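PDB 2WZ8: cellulosome protein dockerin type I from Clostridium thermocellum, which probably binds carbohydrate as a family 35 carbohydrate-binding module, a calcium-containing beta-sandwich carried by a cellulosomal protein. Local coordinates for residues V10-D15 with N140-A145; Y48-N53 with T126-N131; R63-F68 with Y111-I116. One frame throughout, in Å; residues are numbered along the deposited sequence.

The three contacts illustrate how a beta-sandwich closes. Contacts 1 and 3 belong to one antiparallel sheet, where strands 140-147 and 60-69 are neighbours; Ala145 O and Val65 N, 2.8 Å apart, probably hydrogen-bond between them, and the contact centres lie about 10 Å apart. Contact 2 lies in the facing sheet, its centre also about 10 Å from that of contact 1, with Phe51 CE1 packed 3.5 Å from Tyr11 O. Contacts 2 and 3 have centres about 14 Å apart, on opposite sides of the chain's centre, yet meet through Phe129 CZ and Met64 CE at 3.8 Å. Contact 1 supplies three of the five residues that bind the calcium ion, while contact 3 carries a magnesium ion.

Contact 1. Residues V10-D15 with N140-A145; sequences VYEAED and NIDKIA. With CA (calcium ion), chain B.
Glu12, Glu14 and Asp142 converge on a calcium ion that joins the two ends of a family 35 carbohydrate-binding module, where the first strand of the beta-sandwich lies antiparallel to the last. Glu12 contributes OE1 at 2.3 Å from the metal, while Glu14 closes on it with both carboxylate oxygens. Asp142 binds twice: through OD1 at 2.2 Å and through its own carbonyl O at 2.5 Å. Its chi1 of -176° sets CG anti to the backbone N and beside the carbonyl carbon, on the side from which OD1 and O can both reach the ion. The backbone oxygens of Ser33 and Gln36 complete the site. The cation presumably offsets the repulsion among the three carboxylates gathered round it.

Asp142 O has a second partner in Ala13 N, 3.0 Å away and well above the carbonyl plane. The strands themselves are tied by a reciprocal pair between Tyr11 and Ile144, of which Tyr11 N to Ile144 O is nearly straight at 176°. On the far side of strand 140-147, Asp142 and Lys143 together face Gln67 as a classic beta bulge, and a type I turn from Glu12 to Asp15 carries Glu14 round to the metal.

Beyond the ion, Lys143 lies over the sheet face it shares with Val10 and Glu12. Its CD rests against Val10 CG1 at 3.9 Å, and Val10 turns its other methyl, CG2, to the CB of Ala145. On the opposite face Tyr11 and Ile144 both touch Phe51 of the facing sheet, and the Tyr11 hydroxyl hydrogen-bonds to Tyr55 N. Ala13 is buried, its CB 3.2 Å from Ile141 O and 4.0 Å from Ile141 CG2.

Contact 2. Residues Y48-N53 with T126-N131; sequences YLQFNN and TIRFYN
Leu49 and Phe129, like Phe51 and Ile127, face each other as hydrogen-bonded pairs of two antiparallel strands in one sheet of the beta-sandwich, with Gln50 and Arg128 between them as a non-hydrogen-bonded pair. The axes of the two short strands run antiparallel, at 173°, and approach to 4.5 Å. Four backbone bonds hold the ladder, and the one from Phe129 N to Leu49 O, 2.8 Å long, is almost straight.

On the outer face, Arg128 is held from two directions. Its guanidinium lies flat on the Tyr48 ring, with planes 1° apart and CZ 3.7 Å from the ring centroid, close to the normal: a cation-pi stack. Arg128 CD adds an off-centre CH-pi contact over the same ring. Meanwhile NE and NH2 both donate to Gln50 OE1, each at 2.9 Å, a side-on grip with OE1 in the guanidinium plane, though NH2 stands well above the plane of the Gln50 carbonyl. A bend at chi3 (-65°) swings NE out of the extended line of the chain, toward Gln50 OE1. Gln50 in turn is fixed by its amide NE2, which gives a straight bond of 2.8 Å to Asn52 OD1, and Asn52 ND2 bonds to Ala17 and Thr19.

Inside the sandwich, Phe51 CE2 meets Phe129 CE2 at 3.6 Å, the two rings inclined to one another, and both also touch Ile144 of the opposite sheet.

The chemistry is thus divided by face: aromatic and aliphatic groups fill the core, whereas a relay of amides orients the arginine, whose positive charge is probably steadied by the tyrosine pi-cloud as well as by one doubly gripped carbonyl oxygen.

Contact 3. Residues R63-F68 with Y111-I116; sequences RMVVQF and YRTDII. With MG (magnesium ion), chain C.
Asp114, the antiparallel partner of Val66, offers its carboxylate OD1 to two groups: a magnesium ion at 2.1 Å and, by a weak bond, the backbone N of Ile115. Five waters complete six-fold coordination of the metal. One of them donates to Asp114 OD2, which also hydrogen-bonds to His100, and another donates to Ile115 O, so the ion is tied to the strand directly and through its water shell. Behind this site the backbone is zipped by six hydrogen bonds in three reciprocal pairs; Val66 N to Asp114 O, at 2.8 Å and 172°, is the shortest.

With CG between the backbone N and the carbonyl carbon (chi1 71°), the Phe68 side chain leans over the neighbouring strand, where its ring edge meets Asp114 N and CE2 lies 4.0 Å from Asp114 CB. Met64 and Ile116 lie side by side, CE to CB 4.1 Å, while on the other face Val65 CG1 touches Thr113 CB at 3.7 Å.

Strand 112-120 is an edge strand of the four-stranded sheet, and strand 60-69 separates it from 140-147. Met64 and Ile116 reach Ile90 of the facing sheet, and Phe68 makes edge-to-face contacts with Phe102 and Phe103.

Contact 1. Residues V10-D15 with N140-A145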
loop_
_atom_site.group_PDB
_atom_site.type_symbol
_atom_site.label_atom_id
_atom_site.label_comp_id
_atom_site.label_asym_id
_atom_site.label_seq_id
_atom_site.Cartn_x
_atom_site.Cartn_y
_atom_site.Cartn_z
ATOM N N VAL A 10 6.455 11.714 -0.603
ATOM C CA VAL A 10 6.072 10.663 0.379
ATOM C C VAL A 10 4.647 10.864 0.834
ATOM O O VAL A 10 4.218 11.986 1.082
ATOM C CB VAL A 10 6.989 10.672 1.601
ATOM C CG1 VAL A 10 6.562 9.659 2.635
ATOM C CG2 VAL A 10 8.476 10.483 1.135
ATOM N N TYR A 11 3.915 9.756 0.926
ATOM C CA TYR A 11 2.513 9.746 1.340
ATOM C C TYR A 11 2.283 8.682 2.410
ATOM O O TYR A 11 2.487 7.481 2.196
ATOM C CB TYR A 11 1.586 9.462 0.152
ATOM C CG TYR A 11 1.836 10.387 -1.022
ATOM C CD1 TYR A 11 1.164 11.589 -1.126
ATOM C CD2 TYR A 11 2.794 10.090 -1.978
ATOM C CE1 TYR A 11 1.407 12.467 -2.195
ATOM C CE2 TYR A 11 3.053 10.973 -3.041
ATOM C CZ TYR A 11 2.338 12.137 -3.148
ATOM O OH TYR A 11 2.610 13.006 -4.197
ATOM N N GLU A 12 1.820 9.153 3.559
ATOM C CA GLU A 12 1.461 8.241 4.644
ATOM C C GLU A 12 0.190 7.505 4.284
ATOM O O GLU A 12 -0.753 8.095 3.747
ATOM C CB GLU A 12 1.274 8.994 5.952
ATOM C CG GLU A 12 2.555 9.588 6.479
ATOM C CD GLU A 12 3.591 8.585 7.035
ATOM O OE1 GLU A 12 3.281 7.374 7.178
ATOM O OE2 GLU A 12 4.741 9.055 7.330
ATOM N N ALA A 13 0.121 6.222 4.619
ATOM C CA ALA A 13 -1.087 5.451 4.349
ATOM C C ALA A 13 -2.318 6.076 5.060
ATOM O O ALA A 13 -3.432 6.113 4.550
ATOM C CB ALA A 13 -0.878 4.016 4.796
ATOM N N GLU A 14 -2.079 6.556 6.273
ATOM C CA GLU A 14 -3.107 7.137 7.143
ATOM C C GLU A 14 -3.454 8.589 6.827
ATOM O O GLU A 14 -4.282 9.194 7.491
ATOM C CB GLU A 14 -2.672 7.065 8.606
ATOM C CG GLU A 14 -1.414 7.905 8.944
ATOM C CD GLU A 14 -0.075 7.190 8.776
ATOM O OE1 GLU A 14 0.005 6.177 8.019
ATOM O OE2 GLU A 14 0.915 7.630 9.391
ATOM N N ASP A 15 -2.794 9.150 5.823
ATOM C CA ASP A 15 -3.069 10.541 5.417
ATOM C C ASP A 15 -4.583 10.729 5.296
ATOM O O ASP A 15 -5.259 9.917 4.668
ATOM C CB ASP A 15 -2.403 10.815 4.067
ATOM C CG ASP A 15 -2.481 12.259 3.603
ATOM O OD1 ASP A 15 -3.464 12.942 3.843
ATOM O OD2 ASP A 15 -1.548 12.669 2.913
ATOM N N ASN A 140 0.050 -4.890 5.958
ATOM C CA ASN A 140 -0.256 -3.576 6.550
ATOM C C ASN A 140 0.650 -2.536 5.878
ATOM O O ASN A 140 1.845 -2.760 5.721
ATOM C CB ASN A 140 -0.037 -3.596 8.056
ATOM C CG ASN A 140 -1.001 -4.482 8.782
ATOM O OD1 ASN A 140 -1.998 -4.925 8.210
ATOM N ND2 ASN A 140 -0.729 -4.726 10.046
ATOM N N ILE A 141 0.076 -1.412 5.483
ATOM C CA ILE A 141 0.802 -0.381 4.741
ATOM C C ILE A 141 1.032 0.826 5.626
ATOM O O ILE A 141 0.102 1.368 6.213
ATOM C CB ILE A 141 0.109 0.013 3.443
ATOM C CG1 ILE A 141 -0.216 -1.232 2.595
ATOM C CG2 ILE A 141 0.919 1.077 2.667
ATOM C CD1 ILE A 141 0.912 -1.913 2.014
ATOM N N ASP A 142 2.302 1.201 5.748
ATOM C CA ASP A 142 2.729 2.353 6.568
ATOM C C ASP A 142 2.711 3.674 5.776
ATOM O O ASP A 142 2.137 4.700 6.184
ATOM C CB ASP A 142 4.110 2.050 7.147
ATOM C CG ASP A 142 4.634 3.117 8.081
ATOM O OD1 ASP A 142 3.884 4.064 8.427
ATOM O OD2 ASP A 142 5.788 2.942 8.539
ATOM N N LYS A 143 3.384 3.634 4.644
ATOM C CA LYS A 143 3.539 4.779 3.737
ATOM C C LYS A 143 4.063 4.285 2.393
ATOM O O LYS A 143 4.493 3.153 2.266
ATOM C CB LYS A 143 4.495 5.840 4.314
ATOM C CG LYS A 143 5.871 5.354 4.577
ATOM C CD LYS A 143 6.835 6.498 4.870
ATOM C CE LYS A 143 8.191 6.028 5.321
ATOM N NZ LYS A 143 9.206 7.132 5.488
ATOM N N ILE A 144 3.996 5.168 1.409
ATOM C CA ILE A 144 4.658 4.999 0.118
ATOM C C ILE A 144 5.488 6.228 -0.219
ATOM O O ILE A 144 5.259 7.322 0.297
ATOM C CB ILE A 144 3.643 4.682 -1.019
ATOM C CG1 ILE A 144 2.780 5.885 -1.377
ATOM C CG2 ILE A 144 2.776 3.422 -0.715
ATOM C CD1 ILE A 144 1.882 5.653 -2.565
ATOM N N ALA A 145 6.482 6.014 -1.068
ATOM C CA ALA A 145 7.265 7.082 -1.639
ATOM C C ALA A 145 7.390 6.894 -3.117
ATOM O O ALA A 145 7.488 5.762 -3.583
ATOM C CB ALA A 145 8.650 7.139 -0.983
HETATM CA CA CA B . 2.386 5.738 8.504
#

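Contact 2. Residues Y48-N53 with T126-N131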
loop_
_atom_site.group_PDB
_atom_site.type_symbol
_atom_site.label_atom_id
_atom_site.label_comp_id
_atom_site.label_asym_id
_atom_site.label_seq_id
_atom_site.Cartn_x
_atom_site.Cartn_y
_atom_site.Cartn_z
ATOM N N TYR A 48 -10.395 -1.649 0.971
ATOM C CA TYR A 48 -9.228 -1.125 0.210
ATOM C C TYR A 48 -8.638 0.138 0.844
ATOM O O TYR A 48 -9.273 0.810 1.646
ATOM C CB TYR A 48 -9.622 -0.857 -1.248
ATOM C CG TYR A 48 -10.598 0.248 -1.458
ATOM C CD1 TYR A 48 -10.195 1.574 -1.451
ATOM C CD2 TYR A 48 -11.949 -0.010 -1.613
ATOM C CE1 TYR A 48 -11.081 2.600 -1.655
ATOM C CE2 TYR A 48 -12.848 1.030 -1.792
ATOM C CZ TYR A 48 -12.420 2.325 -1.816
ATOM O OH TYR A 48 -13.329 3.366 -2.014
ATOM N N LEU A 49 -7.408 0.438 0.435
ATOM C CA LEU A 49 -6.729 1.684 0.734
ATOM C C LEU A 49 -6.422 2.362 -0.586
ATOM O O LEU A 49 -5.739 1.783 -1.425
ATOM C CB LEU A 49 -5.399 1.409 1.454
ATOM C CG LEU A 49 -4.390 2.543 1.631
ATOM C CD1 LEU A 49 -4.989 3.774 2.328
ATOM C CD2 LEU A 49 -3.076 2.055 2.294
ATOM N N GLN A 50 -6.931 3.557 -0.761
ATOM C CA GLN A 50 -6.593 4.357 -1.925
ATOM C C GLN A 50 -5.909 5.638 -1.579
ATOM O O GLN A 50 -6.447 6.472 -0.884
ATOM C CB GLN A 50 -7.840 4.638 -2.761
ATOM C CG GLN A 50 -7.565 5.440 -4.015
ATOM C CD GLN A 50 -8.751 5.483 -4.921
ATOM O OE1 GLN A 50 -9.189 4.431 -5.423
ATOM N NE2 GLN A 50 -9.299 6.679 -5.141
ATOM N N PHE A 51 -4.719 5.798 -2.160
ATOM C CA PHE A 51 -3.961 7.042 -2.121
ATOM C C PHE A 51 -4.513 7.911 -3.214
ATOM O O PHE A 51 -4.543 7.540 -4.381
ATOM C CB PHE A 51 -2.459 6.805 -2.388
ATOM C CG PHE A 51 -1.749 6.066 -1.284
ATOM C CD1 PHE A 51 -1.042 6.785 -0.299
ATOM C CD2 PHE A 51 -1.802 4.700 -1.191
ATOM C CE1 PHE A 51 -0.367 6.142 0.713
ATOM C CE2 PHE A 51 -1.156 4.040 -0.183
ATOM C CZ PHE A 51 -0.412 4.773 0.799
ATOM N N ASN A 52 -4.958 9.063 -2.786
ATOM C CA ASN A 52 -5.463 10.058 -3.636
ATOM C C ASN A 52 -4.348 11.120 -3.803
ATOM O O ASN A 52 -3.600 11.491 -2.872
ATOM C CB ASN A 52 -6.757 10.689 -3.074
ATOM C CG ASN A 52 -7.869 9.692 -2.922
ATOM O OD1 ASN A 52 -8.155 8.928 -3.871
ATOM N ND2 ASN A 52 -8.550 9.692 -1.735
ATOM N N ASN A 53 -4.343 11.649 -4.980
ATOM C CA ASN A 53 -3.544 12.808 -5.332
ATOM C C ASN A 53 -2.068 12.574 -5.150
ATOM O O ASN A 53 -1.326 13.365 -4.563
ATOM C CB ASN A 53 -4.028 14.043 -4.570
ATOM C CG ASN A 53 -5.485 14.340 -4.860
ATOM O OD1 ASN A 53 -6.320 14.444 -3.921
ATOM N ND2 ASN A 53 -5.830 14.410 -6.121
ATOM N N THR A 126 -4.250 8.299 -8.714
ATOM C CA THR A 126 -4.699 7.448 -7.594
ATOM C C THR A 126 -3.942 6.142 -7.638
ATOM O O THR A 126 -3.597 5.606 -8.697
ATOM C CB THR A 126 -6.204 7.202 -7.632
ATOM O OG1 THR A 126 -6.524 6.403 -8.782
ATOM C CG2 THR A 126 -6.959 8.511 -7.643
ATOM N N ILE A 127 -3.698 5.607 -6.447
ATOM C CA ILE A 127 -3.125 4.281 -6.305
ATOM C C ILE A 127 -3.886 3.518 -5.232
ATOM O O ILE A 127 -3.895 3.934 -4.093
ATOM C CB ILE A 127 -1.591 4.301 -5.976
ATOM C CG1 ILE A 127 -0.802 5.212 -6.947
ATOM C CG2 ILE A 127 -1.054 2.885 -5.956
ATOM C CD1 ILE A 127 0.698 5.400 -6.616
ATOM N N ARG A 128 -4.538 2.433 -5.632
ATOM C CA ARG A 128 -5.347 1.578 -4.721
ATOM C C ARG A 128 -4.694 0.249 -4.487
ATOM O O ARG A 128 -4.276 -0.455 -5.401
ATOM C CB ARG A 128 -6.746 1.369 -5.325
ATOM C CG ARG A 128 -7.685 0.625 -4.376
ATOM C CD ARG A 128 -9.103 0.416 -4.913
ATOM N NE ARG A 128 -9.816 1.669 -5.100
ATOM C CZ ARG A 128 -11.120 1.774 -5.276
ATOM N NH1 ARG A 128 -11.866 0.668 -5.295
ATOM N NH2 ARG A 128 -11.666 2.953 -5.429
ATOM N N PHE A 129 -4.705 -0.117 -3.215
ATOM C CA PHE A 129 -4.201 -1.373 -2.679
ATOM C C PHE A 129 -5.412 -2.154 -2.154
ATOM O O PHE A 129 -6.245 -1.648 -1.394
ATOM C CB PHE A 129 -3.259 -1.082 -1.499
ATOM C CG PHE A 129 -1.933 -0.464 -1.890
ATOM C CD1 PHE A 129 -0.770 -1.223 -1.859
ATOM C CD2 PHE A 129 -1.838 0.856 -2.184
ATOM C CE1 PHE A 129 0.463 -0.637 -2.171
ATOM C CE2 PHE A 129 -0.633 1.436 -2.560
ATOM C CZ PHE A 129 0.524 0.686 -2.511
ATOM N N TYR A 130 -5.532 -3.387 -2.622
ATOM C CA TYR A 130 -6.614 -4.266 -2.169
ATOM C C TYR A 130 -6.272 -5.728 -2.354
ATOM O O TYR A 130 -5.315 -6.064 -3.038
ATOM C CB TYR A 130 -7.903 -3.942 -2.957
ATOM C CG TYR A 130 -7.891 -4.250 -4.451
ATOM C CD1 TYR A 130 -8.421 -5.437 -4.912
ATOM C CD2 TYR A 130 -7.357 -3.368 -5.390
ATOM C CE1 TYR A 130 -8.436 -5.719 -6.247
ATOM C CE2 TYR A 130 -7.360 -3.666 -6.743
ATOM C CZ TYR A 130 -7.890 -4.839 -7.160
ATOM O OH TYR A 130 -7.933 -5.143 -8.524
ATOM N N ASN A 131 -7.055 -6.598 -1.743
ATOM C CA ASN A 131 -6.970 -8.016 -2.051
ATOM C C ASN A 131 -8.385 -8.565 -2.039
ATOM O O ASN A 131 -9.054 -8.539 -1.013
ATOM C CB ASN A 131 -6.045 -8.726 -1.038
ATOM C CG ASN A 131 -5.827 -10.183 -1.363
ATOM O OD1 ASN A 131 -6.723 -10.849 -1.882
ATOM N ND2 ASN A 131 -4.667 -10.720 -0.976
#

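Contact 3. Residues R63-F68 with Y111-I116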
loop_
_atom_site.group_PDB
_atom_site.type_symbol
_atom_site.label_atom_id
_atom_site.label_comp_id
_atom_site.label_asym_id
_atom_site.label_seq_id
_atom_site.Cartn_x
_atom_site.Cartn_y
_atom_site.Cartn_z
ATOM N N ARG A 63 9.269 4.554 -9.611
ATOM C CA ARG A 63 9.452 3.526 -8.582
ATOM C C ARG A 63 8.658 3.939 -7.360
ATOM O O ARG A 63 8.881 5.012 -6.791
ATOM C CB ARG A 63 10.931 3.385 -8.236
ATOM C CG ARG A 63 11.674 2.616 -9.304
ATOM C CD ARG A 63 13.118 2.337 -8.917
ATOM N NE ARG A 63 13.887 3.574 -8.793
ATOM C CZ ARG A 63 14.133 4.206 -7.645
ATOM N NH1 ARG A 63 13.665 3.715 -6.492
ATOM N NH2 ARG A 63 14.844 5.336 -7.652
ATOM N N MET A 64 7.765 3.057 -6.952
ATOM C CA MET A 64 6.969 3.252 -5.739
ATOM C C MET A 64 7.562 2.368 -4.649
ATOM O O MET A 64 7.592 1.128 -4.740
ATOM C CB MET A 64 5.510 2.869 -5.958
ATOM C CG MET A 64 4.688 2.987 -4.679
ATOM S SD MET A 64 2.917 2.683 -4.908
ATOM C CE MET A 64 2.854 0.973 -5.450
ATOM N N VAL A 65 8.093 3.029 -3.644
ATOM C CA VAL A 65 8.680 2.348 -2.507
ATOM C C VAL A 65 7.583 2.217 -1.441
ATOM O O VAL A 65 7.076 3.220 -0.927
ATOM C CB VAL A 65 9.858 3.151 -1.890
ATOM C CG1 VAL A 65 10.510 2.322 -0.747
ATOM C CG2 VAL A 65 10.891 3.535 -2.943
ATOM N N VAL A 66 7.217 0.991 -1.145
ATOM C CA VAL A 66 6.144 0.693 -0.200
ATOM C C VAL A 66 6.763 0.231 1.102
ATOM O O VAL A 66 7.537 -0.730 1.133
ATOM C CB VAL A 66 5.201 -0.404 -0.753
ATOM C CG1 VAL A 66 4.047 -0.713 0.226
ATOM C CG2 VAL A 66 4.621 -0.028 -2.136
ATOM N N GLN A 67 6.408 0.922 2.174
ATOM C CA GLN A 67 6.815 0.521 3.531
ATOM C C GLN A 67 5.652 -0.193 4.194
ATOM O O GLN A 67 4.558 0.323 4.247
ATOM C CB GLN A 67 7.299 1.701 4.366
ATOM C CG GLN A 67 7.839 1.275 5.731
ATOM C CD GLN A 67 8.730 2.288 6.378
ATOM O OE1 GLN A 67 8.411 2.839 7.458
ATOM N NE2 GLN A 67 9.851 2.545 5.747
ATOM N N PHE A 68 5.925 -1.392 4.676
ATOM C CA PHE A 68 4.865 -2.339 5.056
ATOM C C PHE A 68 5.317 -3.277 6.168
ATOM O O PHE A 68 6.527 -3.443 6.397
ATOM C CB PHE A 68 4.417 -3.147 3.816
ATOM C CG PHE A 68 5.443 -4.148 3.353
ATOM C CD1 PHE A 68 5.406 -5.456 3.804
ATOM C CD2 PHE A 68 6.496 -3.746 2.543
ATOM C CE1 PHE A 68 6.369 -6.364 3.454
ATOM C CE2 PHE A 68 7.489 -4.646 2.208
ATOM C CZ PHE A 68 7.416 -5.959 2.652
ATOM N N TYR A 111 8.679 -2.869 10.082
ATOM C CA TYR A 111 8.366 -2.260 8.791
ATOM C C TYR A 111 9.586 -2.241 7.884
ATOM O O TYR A 111 10.649 -1.770 8.277
ATOM C CB TYR A 111 7.820 -0.829 8.963
ATOM C CG TYR A 111 6.529 -0.806 9.735
ATOM C CD1 TYR A 111 5.303 -0.935 9.092
ATOM C CD2 TYR A 111 6.519 -0.648 11.106
ATOM C CE1 TYR A 111 4.115 -0.938 9.788
ATOM C CE2 TYR A 111 5.322 -0.668 11.820
ATOM C CZ TYR A 111 4.115 -0.788 11.152
ATOM O OH TYR A 111 2.930 -0.807 11.875
ATOM N N ARG A 112 9.413 -2.840 6.721
ATOM C CA ARG A 112 10.464 -2.885 5.705
ATOM C C ARG A 112 9.909 -2.316 4.410
ATOM O O ARG A 112 8.747 -1.908 4.340
ATOM C CB ARG A 112 10.982 -4.325 5.467
ATOM C CG ARG A 112 11.733 -4.945 6.656
ATOM C CD ARG A 112 13.268 -4.649 6.660
ATOM N NE ARG A 112 13.546 -3.355 7.239
ATOM C CZ ARG A 112 13.491 -3.108 8.548
ATOM N NH1 ARG A 112 13.187 -4.095 9.402
ATOM N NH2 ARG A 112 13.758 -1.887 8.993
ATOM N N THR A 113 10.750 -2.259 3.388
ATOM C CA THR A 113 10.339 -1.683 2.088
ATOM C C THR A 113 10.536 -2.661 0.945
ATOM O O THR A 113 11.413 -3.549 0.937
ATOM C CB THR A 113 11.069 -0.386 1.757
ATOM O OG1 THR A 113 12.468 -0.634 1.659
ATOM C CG2 THR A 113 10.809 0.674 2.839
ATOM N N ASP A 114 9.709 -2.448 -0.062
ATOM C CA ASP A 114 9.873 -3.100 -1.379
ATOM C C ASP A 114 9.422 -2.136 -2.455
ATOM O O ASP A 114 8.700 -1.182 -2.188
ATOM C CB ASP A 114 9.102 -4.411 -1.457
ATOM C CG ASP A 114 9.671 -5.360 -2.487
ATOM O OD1 ASP A 114 10.744 -5.093 -3.119
ATOM O OD2 ASP A 114 9.016 -6.404 -2.700
ATOM N N ILE A 115 9.920 -2.367 -3.653
ATOM C CA ILE A 115 9.699 -1.459 -4.780
ATOM C C ILE A 115 8.828 -2.103 -5.824
ATOM O O ILE A 115 9.000 -3.268 -6.219
ATOM C CB ILE A 115 11.037 -1.026 -5.414
ATOM C CG1 ILE A 115 11.943 -0.383 -4.357
ATOM C CG2 ILE A 115 10.814 -0.094 -6.646
ATOM C CD1 ILE A 115 13.424 -0.171 -4.787
ATOM N N ILE A 116 7.903 -1.293 -6.287
ATOM C CA ILE A 116 6.971 -1.659 -7.344
ATOM C C ILE A 116 6.953 -0.550 -8.386
ATOM O O ILE A 116 6.745 0.601 -8.058
ATOM C CB ILE A 116 5.520 -1.853 -6.828
ATOM C CG1 ILE A 116 5.442 -2.909 -5.715
ATOM C CG2 ILE A 116 4.594 -2.209 -7.966
ATOM C CD1 ILE A 116 4.124 -2.947 -5.022
HETATM MG MG MG C . 11.910 -6.028 -4.620
HETATM O O HOH W 1 10.454 -7.906 -4.454
HETATM O O HOH W 2 10.582 -5.372 -6.100
HETATM O O HOH W 3 12.778 -4.063 -4.668
HETATM O O HOH W 4 13.101 -6.559 -2.891
HETATM O O HOH W 5 13.051 -6.843 -6.016
#